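Local atomic coordinates of glucose-6-phosphate 1-dehydrogenase (Kluyveromyces lactis, PDB entry 7E6I), a protein that catalyses the first, rate-limiting step of the oxidative pentose phosphate pathway, oxidising glucose 6-phosphate to 6-phosphogluconolactone while reducing NADP(+) to NADPH. Residues A[23-28]-A[119-124]; A[32-37]-A[408-413]; A[85-90]-A[97-102]; A[139-144]-A[175-180]. All coordinates share one frame; numbering follows the deposited sequence.

Contacts 1, 3 and 4 all belong to the parallel six-stranded sheet of the coenzyme domain: contact 1 packs helix 19-34 on a strand inside the sheet, whereas contacts 3 and 4 lie at its two outer strands, 84-88 and 178-181. Contact 1 is buried and rests on a methyl over a ring; the partly buried contacts 3 and 4 each turn on a glutamate, paired with a histidine in contact 3 and a tyrosine in contact 4. Contact 2 shares helix 19-34 with contact 1 but joins its C-terminal end to a loop of the C-terminal domain, using a salt bridge laid against a tryptophan. L140 of contact 4 packs on F120 of contact 1 and on L100 of contact 3.

Contact 1. Residues A[23-28]-A[119-124]; sequences KKTFPA and LFYLAL
The methyl of T25 sits almost squarely over the phenol ring of Y121, with CG2 3.6 Å from the ring centroid and 8° off the normal. This CH-pi contact is spread over the whole ring rather than aimed at one bond: CG2 is 3.7 Å from both CG and CD2 of Y121. The threonine rotation decides which branch faces the ring. CG2 lies anti to the backbone N, while OG1 stays beside that N (chi1 -39°) and points back to L20 O, with which it makes a weak hydrogen bond in its own helix. OG1 still brushes the far part of the ring, 3.9 Å from Y121 CE1. Y121 for its part has CG anti to the backbone N (chi1 -163°), which swings the ring out from the strand toward the helix. The two elements are the first helix, 19-34, and strand 117-122 of a Rossmann-type sheet, in which strand 117-122 lies directly beside strand 10-14. Residues 15-22, in the loop after strand 10-14 and the first turn of the helix, probably bind NADP(+), as in related enzymes, and the threonine stands in a wider, pi-type turn just beyond them. Where strand 117-122 ends, A123 forms the centre of an inverse gamma turn and brings its N to the edge of the Y121 ring, in plane; its CB comes 4.4 Å from T25 OG1. The hydroxyl end of the tyrosine has a weak hydrogen bond to E152 OE1, and Y415 of helix 414-423 touches both Y121 and K24.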
# COMPACT_ATOMS: atom_id res chain seq x y z
N LYS A 23 0.86 13.57 -11.38
CA LYS A 23 -0.02 13.78 -10.23
C LYS A 23 0.54 13.24 -8.93
O LYS A 23 0.05 13.63 -7.86
CB LYS A 23 -1.39 13.15 -10.48
CG LYS A 23 -2.17 13.78 -11.60
CD LYS A 23 -3.62 13.31 -11.56
CE LYS A 23 -4.23 13.31 -12.94
NZ LYS A 23 -5.35 12.34 -13.04
N LYS A 24 1.53 12.35 -8.97
CA LYS A 24 2.00 11.72 -7.74
C LYS A 24 3.51 11.80 -7.58
O LYS A 24 4.00 12.27 -6.55
CB LYS A 24 1.54 10.27 -7.67
CG LYS A 24 0.02 10.12 -7.65
CD LYS A 24 -0.49 10.00 -6.22
CE LYS A 24 -2.01 10.04 -6.16
NZ LYS A 24 -2.50 9.43 -4.89
N THR A 25 4.27 11.34 -8.59
CA THR A 25 5.71 11.28 -8.43
C THR A 25 6.32 12.67 -8.29
O THR A 25 7.02 12.96 -7.31
CB THR A 25 6.36 10.53 -9.59
OG1 THR A 25 5.53 9.43 -9.97
CG2 THR A 25 7.75 10.03 -9.20
N PHE A 26 6.05 13.54 -9.26
CA PHE A 26 6.60 14.89 -9.21
C PHE A 26 6.03 15.68 -8.04
O PHE A 26 6.79 16.36 -7.34
CB PHE A 26 6.40 15.61 -10.54
CG PHE A 26 7.45 15.28 -11.55
CD1 PHE A 26 8.64 15.99 -11.58
CD2 PHE A 26 7.30 14.21 -12.41
CE1 PHE A 26 9.64 15.66 -12.49
CE2 PHE A 26 8.28 13.87 -13.33
CZ PHE A 26 9.46 14.61 -13.36
N PRO A 27 4.72 15.62 -7.77
CA PRO A 27 4.23 16.28 -6.55
C PRO A 27 4.90 15.78 -5.28
O PRO A 27 5.15 16.57 -4.36
CB PRO A 27 2.72 16.00 -6.57
CG PRO A 27 2.41 15.86 -8.02
CD PRO A 27 3.60 15.17 -8.61
N ALA A 28 5.23 14.48 -5.21
CA ALA A 28 5.92 13.97 -4.03
C ALA A 28 7.34 14.49 -3.95
O ALA A 28 7.83 14.84 -2.87
CB ALA A 28 5.91 12.43 -4.02
N LEU A 119 18.85 7.44 -8.88
CA LEU A 119 17.55 6.84 -8.62
C LEU A 119 16.75 6.86 -9.92
O LEU A 119 16.63 7.90 -10.57
CB LEU A 119 16.81 7.58 -7.50
CG LEU A 119 15.44 7.04 -7.04
CD1 LEU A 119 15.61 5.67 -6.40
CD2 LEU A 119 14.72 7.99 -6.07
N PHE A 120 16.23 5.70 -10.31
CA PHE A 120 15.34 5.57 -11.46
C PHE A 120 13.95 5.22 -10.96
O PHE A 120 13.73 4.11 -10.45
CB PHE A 120 15.85 4.50 -12.42
CG PHE A 120 17.20 4.80 -12.99
CD1 PHE A 120 17.33 5.69 -14.05
CD2 PHE A 120 18.34 4.22 -12.46
CE1 PHE A 120 18.58 5.99 -14.58
CE2 PHE A 120 19.59 4.51 -12.98
CZ PHE A 120 19.71 5.40 -14.04
N TYR A 121 13.01 6.15 -11.09
CA TYR A 121 11.61 5.90 -10.76
C TYR A 121 10.88 5.48 -12.03
O TYR A 121 10.78 6.26 -12.98
CB TYR A 121 10.96 7.14 -10.14
CG TYR A 121 9.67 6.83 -9.41
CD1 TYR A 121 8.57 6.31 -10.10
CD2 TYR A 121 9.55 7.05 -8.04
CE1 TYR A 121 7.39 6.01 -9.44
CE2 TYR A 121 8.38 6.75 -7.37
CZ TYR A 121 7.30 6.23 -8.06
OH TYR A 121 6.13 5.94 -7.39
N LEU A 122 10.33 4.26 -12.03
CA LEU A 122 9.73 3.69 -13.24
C LEU A 122 8.21 3.78 -13.18
O LEU A 122 7.50 2.82 -12.87
CB LEU A 122 10.20 2.24 -13.42
CG LEU A 122 11.50 1.95 -14.16
CD1 LEU A 122 12.64 2.82 -13.66
CD2 LEU A 122 11.86 0.49 -14.00
N ALA A 123 7.68 4.97 -13.52
CA ALA A 123 6.24 5.21 -13.46
C ALA A 123 5.54 4.63 -14.68
O ALA A 123 4.92 5.32 -15.49
CB ALA A 123 5.97 6.70 -13.33
N LEU A 124 5.65 3.31 -14.82
CA LEU A 124 5.26 2.61 -16.03
C LEU A 124 4.58 1.32 -15.64
O LEU A 124 4.77 0.82 -14.52
CB LEU A 124 6.49 2.32 -16.92
CG LEU A 124 7.24 3.53 -17.49
CD1 LEU A 124 8.62 3.14 -17.95
CD2 LEU A 124 6.44 4.11 -18.64

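Contact 2. Residues A[32-37]-A[408-413]; sequences LYREGY and NYWIPE
OE1 of E35 is held by two nitrogens of R34, NE at 3.0 Å and NH2 at 3.2 Å, a side-on grip on one oxygen. NH2 meets the anti lone pair of OE1, whereas NE comes from above the carboxylate plane, 39° out of it. With its chain bent at chi2 (-80°), E35 lays itself over the indole of W410: CG stands 3.7 Å from the centroid of the five-membered ring, a CH-pi contact over the face, and the carboxylate stacks within 16° of the ring plane. R34 meets the same ring differently. Its guanidinium is turned nearly perpendicular to the indole and brings an edge up to it, NH2 lying 3.2 Å from W410 CZ3, while NH1 is hydrogen-bonded to K66 O. Y37 slides past at the pyrrole end, CE2 4.1 Å from W410 CD1. The face of the indole turned away from E35 is covered by its own chain, with P412 N 3.8 Å above the plane. G36, at positive phi, is the C-prime residue of the Schellman motif that ends helix 19-34; E35 and Y37, on its two sides in the sequence, both touch the tryptophan. The contact thus joins the C-terminal end of a coenzyme-domain helix to the loop between helices 403-406 and 414-423, and helix 414-423 packs alongside, touching L32 and Y37 through R420 and W410 through E416.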
# COMPACT_ATOMS: atom_id res chain seq x y z
N LEU A 32 8.84 16.80 -0.73
CA LEU A 32 10.12 16.56 -0.08
C LEU A 32 11.02 17.79 -0.18
O LEU A 32 11.69 18.16 0.79
CB LEU A 32 10.80 15.35 -0.71
CG LEU A 32 10.37 13.97 -0.22
CD1 LEU A 32 10.95 12.88 -1.14
CD2 LEU A 32 10.84 13.75 1.19
N TYR A 33 11.03 18.45 -1.35
CA TYR A 33 11.86 19.64 -1.53
C TYR A 33 11.32 20.80 -0.71
O TYR A 33 12.07 21.47 0.02
CB TYR A 33 11.95 20.02 -3.01
CG TYR A 33 12.74 21.29 -3.24
CD1 TYR A 33 14.13 21.27 -3.31
CD2 TYR A 33 12.10 22.53 -3.37
CE1 TYR A 33 14.87 22.44 -3.51
CE2 TYR A 33 12.83 23.70 -3.56
CZ TYR A 33 14.21 23.64 -3.63
OH TYR A 33 14.95 24.79 -3.83
N ARG A 34 10.01 21.04 -0.80
CA ARG A 34 9.38 22.17 -0.12
C ARG A 34 9.63 22.14 1.38
O ARG A 34 9.80 23.19 2.01
CB ARG A 34 7.89 22.15 -0.43
CG ARG A 34 7.05 23.09 0.36
CD ARG A 34 5.58 22.67 0.29
NE ARG A 34 5.32 21.51 1.13
CZ ARG A 34 4.53 20.50 0.81
NH1 ARG A 34 3.89 20.48 -0.36
NH2 ARG A 34 4.37 19.50 1.66
N GLU A 35 9.69 20.95 1.97
CA GLU A 35 9.92 20.82 3.40
C GLU A 35 11.39 20.58 3.73
O GLU A 35 11.72 20.24 4.87
CB GLU A 35 9.04 19.70 3.96
CG GLU A 35 7.58 19.84 3.55
CD GLU A 35 6.82 20.86 4.40
OE1 GLU A 35 5.64 21.14 4.08
OE2 GLU A 35 7.40 21.37 5.38
N GLY A 36 12.28 20.74 2.76
CA GLY A 36 13.69 20.71 3.07
C GLY A 36 14.30 19.34 3.14
O GLY A 36 15.35 19.17 3.77
N TYR A 37 13.70 18.34 2.50
CA TYR A 37 14.23 16.98 2.53
C TYR A 37 14.70 16.51 1.17
O TYR A 37 15.00 15.32 1.01
CB TYR A 37 13.18 16.03 3.10
CG TYR A 37 12.98 16.22 4.57
CD1 TYR A 37 13.85 15.64 5.49
CD2 TYR A 37 11.94 17.01 5.06
CE1 TYR A 37 13.67 15.81 6.84
CE2 TYR A 37 11.76 17.21 6.41
CZ TYR A 37 12.63 16.60 7.30
OH TYR A 37 12.47 16.79 8.66
N ASN A 408 1.06 19.86 14.58
CA ASN A 408 2.40 20.32 14.95
C ASN A 408 3.48 19.84 13.98
O ASN A 408 4.44 20.57 13.72
CB ASN A 408 2.73 19.84 16.37
CG ASN A 408 4.13 20.27 16.84
OD1 ASN A 408 5.15 19.94 16.22
ND2 ASN A 408 4.18 20.98 17.96
N TYR A 409 3.35 18.62 13.45
CA TYR A 409 4.38 18.04 12.60
C TYR A 409 3.97 18.09 11.12
O TYR A 409 2.82 18.36 10.76
CB TYR A 409 4.66 16.59 13.00
CG TYR A 409 5.37 16.38 14.33
CD1 TYR A 409 4.68 16.51 15.54
CD2 TYR A 409 6.71 15.99 14.38
CE1 TYR A 409 5.32 16.30 16.76
CE2 TYR A 409 7.35 15.78 15.59
CZ TYR A 409 6.65 15.93 16.78
OH TYR A 409 7.28 15.73 17.99
N TRP A 410 4.95 17.82 10.26
CA TRP A 410 4.73 17.64 8.83
C TRP A 410 4.50 16.16 8.57
O TRP A 410 5.40 15.34 8.79
CB TRP A 410 5.94 18.18 8.07
CG TRP A 410 6.40 17.47 6.81
CD1 TRP A 410 7.66 16.93 6.56
CD2 TRP A 410 5.67 17.30 5.60
NE1 TRP A 410 7.72 16.41 5.29
CE2 TRP A 410 6.51 16.62 4.68
CE3 TRP A 410 4.37 17.63 5.22
CZ2 TRP A 410 6.09 16.29 3.42
CZ3 TRP A 410 3.96 17.29 3.97
CH2 TRP A 410 4.82 16.63 3.07
N ILE A 411 3.29 15.81 8.14
CA ILE A 411 2.95 14.43 7.82
C ILE A 411 3.02 14.23 6.31
O ILE A 411 2.11 14.65 5.58
CB ILE A 411 1.56 14.05 8.36
CG1 ILE A 411 1.52 14.16 9.89
CG2 ILE A 411 1.18 12.63 7.93
CD1 ILE A 411 2.79 13.73 10.57
N PRO A 412 4.07 13.60 5.81
CA PRO A 412 4.20 13.38 4.37
C PRO A 412 3.12 12.47 3.82
O PRO A 412 2.53 11.65 4.52
CB PRO A 412 5.58 12.72 4.24
CG PRO A 412 5.79 12.09 5.56
CD PRO A 412 5.18 13.00 6.56
N GLU A 413 2.87 12.63 2.52
CA GLU A 413 2.10 11.66 1.76
C GLU A 413 2.89 10.37 1.57
O GLU A 413 4.12 10.34 1.70
CB GLU A 413 1.72 12.23 0.39
CG GLU A 413 0.84 13.45 0.46
CD GLU A 413 -0.62 13.09 0.40
OE1 GLU A 413 -0.95 11.89 0.56
OE2 GLU A 413 -1.45 14.01 0.21

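Contact 3. Residues A[85-90]-A[97-102]; sequences SYHAGP and YLELKK
The imidazole of H87 has E99 OE1 at its edge, near the ring plane, and the backbone N of L100 over one face, 4.2 Å from NE2. Ring and carboxylate stand 77° apart, and the two side chains cross at about a right angle. NE2 donates to E99 OE1 at 3.0 Å, reaching the oxygen on its anti side; the bond is bent, with an N-H...O angle of 133°. The bend goes with close packing beside it, for NE2 is also 3.3 Å from E99 CB. H87 reaches the helix because CG is anti to the backbone N (chi1 -175°), which carries the ring straight off the strand. Further along, P90 O approaches the Y97 ring obliquely, 3.6 Å from CE1; that oxygen is hydrogen-bonded to Y47 OH, and Y97 OH to Y91 O. A leucine in place of H87 would probably leave the E99 carboxylate without its hydrogen-bond donor. Strand 84-88 is the outermost on its side of the Rossmann-type sheet. Helix 94-110 runs back along it, the axes of 85-88 and 97-102 passing 9.3 Å apart in a roughly antiparallel sense, in the beta-alpha-beta crossover that leads to strand 117-122 in the other half of the sheet. P90 is close to R49, a probable NADP(+)-binding residue, at the coenzyme end of the strand. A carboxylate this near the imidazole is likely to favour its protonated form, so the pair may carry some ionic character where E99 is exposed.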
# COMPACT_ATOMS: atom_id res chain seq x y z
N SER A 85 14.03 18.74 -15.68
CA SER A 85 14.25 18.83 -17.11
C SER A 85 13.66 17.58 -17.77
O SER A 85 13.22 16.66 -17.08
CB SER A 85 15.74 18.97 -17.44
OG SER A 85 16.38 17.71 -17.42
N TYR A 86 13.66 17.57 -19.11
CA TYR A 86 13.03 16.50 -19.89
C TYR A 86 13.97 16.00 -20.99
O TYR A 86 14.67 16.77 -21.64
CB TYR A 86 11.72 16.97 -20.53
CG TYR A 86 10.92 15.86 -21.21
CD1 TYR A 86 9.84 15.27 -20.56
CD2 TYR A 86 11.23 15.43 -22.50
CE1 TYR A 86 9.09 14.27 -21.17
CE2 TYR A 86 10.48 14.42 -23.12
CZ TYR A 86 9.42 13.85 -22.45
OH TYR A 86 8.67 12.85 -23.05
N HIS A 87 13.95 14.68 -21.19
CA HIS A 87 14.61 14.06 -22.31
C HIS A 87 13.64 13.09 -22.95
O HIS A 87 13.01 12.30 -22.24
CB HIS A 87 15.89 13.33 -21.90
CG HIS A 87 16.66 12.79 -23.06
ND1 HIS A 87 17.50 13.57 -23.83
CD2 HIS A 87 16.69 11.55 -23.62
CE1 HIS A 87 18.03 12.84 -24.79
NE2 HIS A 87 17.55 11.61 -24.69
N ALA A 88 13.51 13.16 -24.27
CA ALA A 88 12.62 12.29 -25.02
C ALA A 88 13.39 11.13 -25.65
O ALA A 88 14.57 11.26 -26.00
CB ALA A 88 11.88 13.07 -26.10
N GLY A 89 12.71 10.01 -25.80
CA GLY A 89 13.32 8.85 -26.39
C GLY A 89 12.47 7.62 -26.19
O GLY A 89 11.60 7.58 -25.31
N PRO A 90 12.71 6.59 -27.00
CA PRO A 90 11.95 5.35 -26.84
C PRO A 90 12.46 4.56 -25.65
O PRO A 90 13.61 4.69 -25.23
CB PRO A 90 12.22 4.61 -28.15
CG PRO A 90 13.56 5.10 -28.60
CD PRO A 90 13.72 6.50 -28.06
N TYR A 97 18.87 5.91 -24.07
CA TYR A 97 19.63 5.68 -22.85
C TYR A 97 21.05 6.20 -22.97
O TYR A 97 21.60 6.75 -22.01
CB TYR A 97 19.60 4.19 -22.50
CG TYR A 97 18.19 3.71 -22.26
CD1 TYR A 97 17.35 3.40 -23.33
CD2 TYR A 97 17.67 3.62 -20.97
CE1 TYR A 97 16.05 3.00 -23.13
CE2 TYR A 97 16.36 3.20 -20.76
CZ TYR A 97 15.56 2.89 -21.84
OH TYR A 97 14.26 2.48 -21.63
N LEU A 98 21.66 6.06 -24.15
CA LEU A 98 22.99 6.63 -24.35
C LEU A 98 22.94 8.15 -24.31
O LEU A 98 23.83 8.78 -23.73
CB LEU A 98 23.57 6.13 -25.67
CG LEU A 98 23.76 4.61 -25.67
CD1 LEU A 98 23.98 4.08 -27.07
CD2 LEU A 98 24.91 4.23 -24.74
N GLU A 99 21.91 8.75 -24.90
CA GLU A 99 21.74 10.19 -24.75
C GLU A 99 21.55 10.57 -23.28
O GLU A 99 22.14 11.55 -22.81
CB GLU A 99 20.56 10.67 -25.60
CG GLU A 99 20.83 10.67 -27.11
CD GLU A 99 19.54 10.71 -27.95
OE1 GLU A 99 18.43 10.71 -27.36
OE2 GLU A 99 19.65 10.73 -29.21
N LEU A 100 20.74 9.80 -22.55
CA LEU A 100 20.57 10.05 -21.11
C LEU A 100 21.88 9.84 -20.36
O LEU A 100 22.24 10.65 -19.50
CB LEU A 100 19.46 9.16 -20.55
CG LEU A 100 19.01 9.31 -19.09
CD1 LEU A 100 18.32 10.64 -18.80
CD2 LEU A 100 18.11 8.15 -18.71
N LYS A 101 22.60 8.76 -20.68
CA LYS A 101 23.91 8.53 -20.08
C LYS A 101 24.83 9.73 -20.24
O LYS A 101 25.69 9.97 -19.39
CB LYS A 101 24.54 7.27 -20.68
CG LYS A 101 25.99 6.96 -20.28
CD LYS A 101 26.32 5.52 -20.70
CE LYS A 101 27.77 5.30 -21.07
NZ LYS A 101 28.73 5.97 -20.14
N LYS A 102 24.65 10.50 -21.32
CA LYS A 102 25.51 11.66 -21.56
C LYS A 102 25.08 12.86 -20.73
O LYS A 102 25.91 13.53 -20.11
CB LYS A 102 25.52 12.02 -23.05

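Contact 4. Residues A[139-144]-A[175-180]; sequences NLYTES and EDELFR
Y141 OH donates to E177 OE1 over 2.6 Å, a short hydrogen bond between side chains that come from opposite directions. E177 OE1 offers its syn lone pair and lies in the plane of the phenol ring, at its edge, also 3.3 Å from Y141 CE2; the carboxylate stands 87° to the ring. Y141 reaches across with CG anti to the backbone N (chi1 -171°), and E177 is extended beyond CG. The other carboxylate oxygen, OE2, accepts from S174 N, so both oxygens are engaged. The bond ties together the lead-ins to two neighbouring strands of the Rossmann-type sheet: Y141 lies in the loop leading to strand 146-152, and E177 just precedes strand 178-181, the outermost on that side. A phenylalanine in place of Y141 would probably leave E177 OE1, in a buried residue, without this donor. K137 makes a cation-pi contact with the Y141 ring, and F173 and Q147 touch it. Next to Y141 in the chain, T142 OG1 accepts from S144 N at 3.1 Å, an ST turn in the same loop. On the strand side, R180 grips E175 end-on, NH1 to OE1 at 3.0 Å and NH2 to OE2 at 2.9 Å, tying together the turn that bears E177.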
# COMPACT_ATOMS: atom_id res chain seq x y z
N ASN A 139 23.01 -0.20 -20.77
CA ASN A 139 23.55 1.08 -21.22
C ASN A 139 23.93 2.03 -20.10
O ASN A 139 24.90 2.78 -20.26
CB ASN A 139 22.54 1.79 -22.13
CG ASN A 139 22.25 1.01 -23.40
OD1 ASN A 139 22.96 1.13 -24.40
ND2 ASN A 139 21.19 0.20 -23.37
N LEU A 140 23.22 2.03 -18.97
CA LEU A 140 23.36 3.08 -17.96
C LEU A 140 23.59 2.50 -16.58
O LEU A 140 22.92 2.87 -15.61
CB LEU A 140 22.11 3.96 -17.96
CG LEU A 140 22.21 5.47 -17.76
CD1 LEU A 140 20.83 6.07 -17.98
CD2 LEU A 140 22.76 5.84 -16.39
N TYR A 141 24.54 1.57 -16.45
CA TYR A 141 24.87 0.95 -15.18
C TYR A 141 26.36 1.12 -14.92
O TYR A 141 27.18 0.70 -15.74
CB TYR A 141 24.48 -0.53 -15.20
CG TYR A 141 24.58 -1.23 -13.87
CD1 TYR A 141 25.77 -1.83 -13.47
CD2 TYR A 141 23.48 -1.29 -13.01
CE1 TYR A 141 25.86 -2.47 -12.25
CE2 TYR A 141 23.56 -1.93 -11.79
CZ TYR A 141 24.75 -2.51 -11.42
OH TYR A 141 24.83 -3.14 -10.21
N THR A 142 26.72 1.72 -13.79
CA THR A 142 28.13 1.88 -13.42
C THR A 142 28.45 1.02 -12.20
O THR A 142 27.84 1.19 -11.14
CB THR A 142 28.48 3.34 -13.15
OG1 THR A 142 29.80 3.41 -12.59
CG2 THR A 142 27.50 3.99 -12.20
N GLU A 143 29.41 0.10 -12.35
CA GLU A 143 29.87 -0.71 -11.24
C GLU A 143 30.63 0.10 -10.19
O GLU A 143 30.99 -0.45 -9.15
CB GLU A 143 30.76 -1.85 -11.76
CG GLU A 143 30.02 -3.18 -11.96
CD GLU A 143 30.94 -4.32 -12.40
OE1 GLU A 143 30.43 -5.34 -12.92
OE2 GLU A 143 32.18 -4.21 -12.22
N SER A 144 30.85 1.39 -10.44
CA SER A 144 31.55 2.27 -9.52
C SER A 144 30.66 3.37 -8.97
O SER A 144 31.16 4.35 -8.40
CB SER A 144 32.77 2.88 -10.21
OG SER A 144 32.40 4.10 -10.81
N GLU A 175 17.96 -7.48 -5.24
CA GLU A 175 17.03 -6.99 -4.23
C GLU A 175 17.52 -5.71 -3.59
O GLU A 175 16.72 -4.85 -3.22
CB GLU A 175 16.80 -8.08 -3.18
CG GLU A 175 15.99 -9.27 -3.70
CD GLU A 175 14.64 -8.85 -4.27
OE1 GLU A 175 13.86 -8.18 -3.55
OE2 GLU A 175 14.35 -9.19 -5.45
N ASP A 176 18.84 -5.53 -3.49
CA ASP A 176 19.40 -4.34 -2.87
C ASP A 176 19.16 -3.08 -3.69
O ASP A 176 19.02 -1.99 -3.13
CB ASP A 176 20.88 -4.52 -2.61
CG ASP A 176 21.15 -5.13 -1.25
OD1 ASP A 176 20.69 -4.57 -0.23
OD2 ASP A 176 21.83 -6.19 -1.21
N GLU A 177 19.10 -3.21 -5.02
CA GLU A 177 18.86 -2.08 -5.91
C GLU A 177 17.38 -1.87 -6.24
O GLU A 177 17.01 -0.79 -6.72
CB GLU A 177 19.64 -2.28 -7.22
CG GLU A 177 21.13 -2.52 -7.01
CD GLU A 177 21.81 -3.15 -8.23
OE1 GLU A 177 22.83 -2.59 -8.69
OE2 GLU A 177 21.32 -4.20 -8.71
N LEU A 178 16.54 -2.88 -6.00
CA LEU A 178 15.12 -2.86 -6.34
C LEU A 178 14.29 -2.31 -5.18
O LEU A 178 14.46 -2.73 -4.04
CB LEU A 178 14.67 -4.28 -6.68
CG LEU A 178 14.23 -4.62 -8.09
CD1 LEU A 178 14.57 -3.49 -9.07
CD2 LEU A 178 14.83 -5.95 -8.50
N PHE A 179 13.38 -1.39 -5.48
CA PHE A 179 12.49 -0.84 -4.45
C PHE A 179 11.05 -0.98 -4.96
O PHE A 179 10.55 -0.10 -5.67
CB PHE A 179 12.84 0.59 -4.13
CG PHE A 179 14.09 0.74 -3.30
CD1 PHE A 179 15.34 0.55 -3.87
CD2 PHE A 179 14.00 1.05 -1.94
CE1 PHE A 179 16.49 0.69 -3.10
CE2 PHE A 179 15.14 1.18 -1.17
CZ PHE A 179 16.39 1.01 -1.75
N ARG A 180 10.40 -2.09 -4.59
CA ARG A 180 9.04 -2.38 -5.03
C ARG A 180 8.04 -1.73 -4.09
O ARG A 180 8.06 -1.97 -2.88
CB ARG A 180 8.78 -3.89 -5.07
CG ARG A 180 9.54 -4.66 -6.14
CD ARG A 180 9.11 -6.13 -6.12
NE ARG A 180 10.07 -7.02 -6.74
CZ ARG A 180 11.23 -7.39 -6.19
NH1 ARG A 180 11.57 -6.95 -4.99
NH2 ARG A 180 12.05 -8.22 -6.83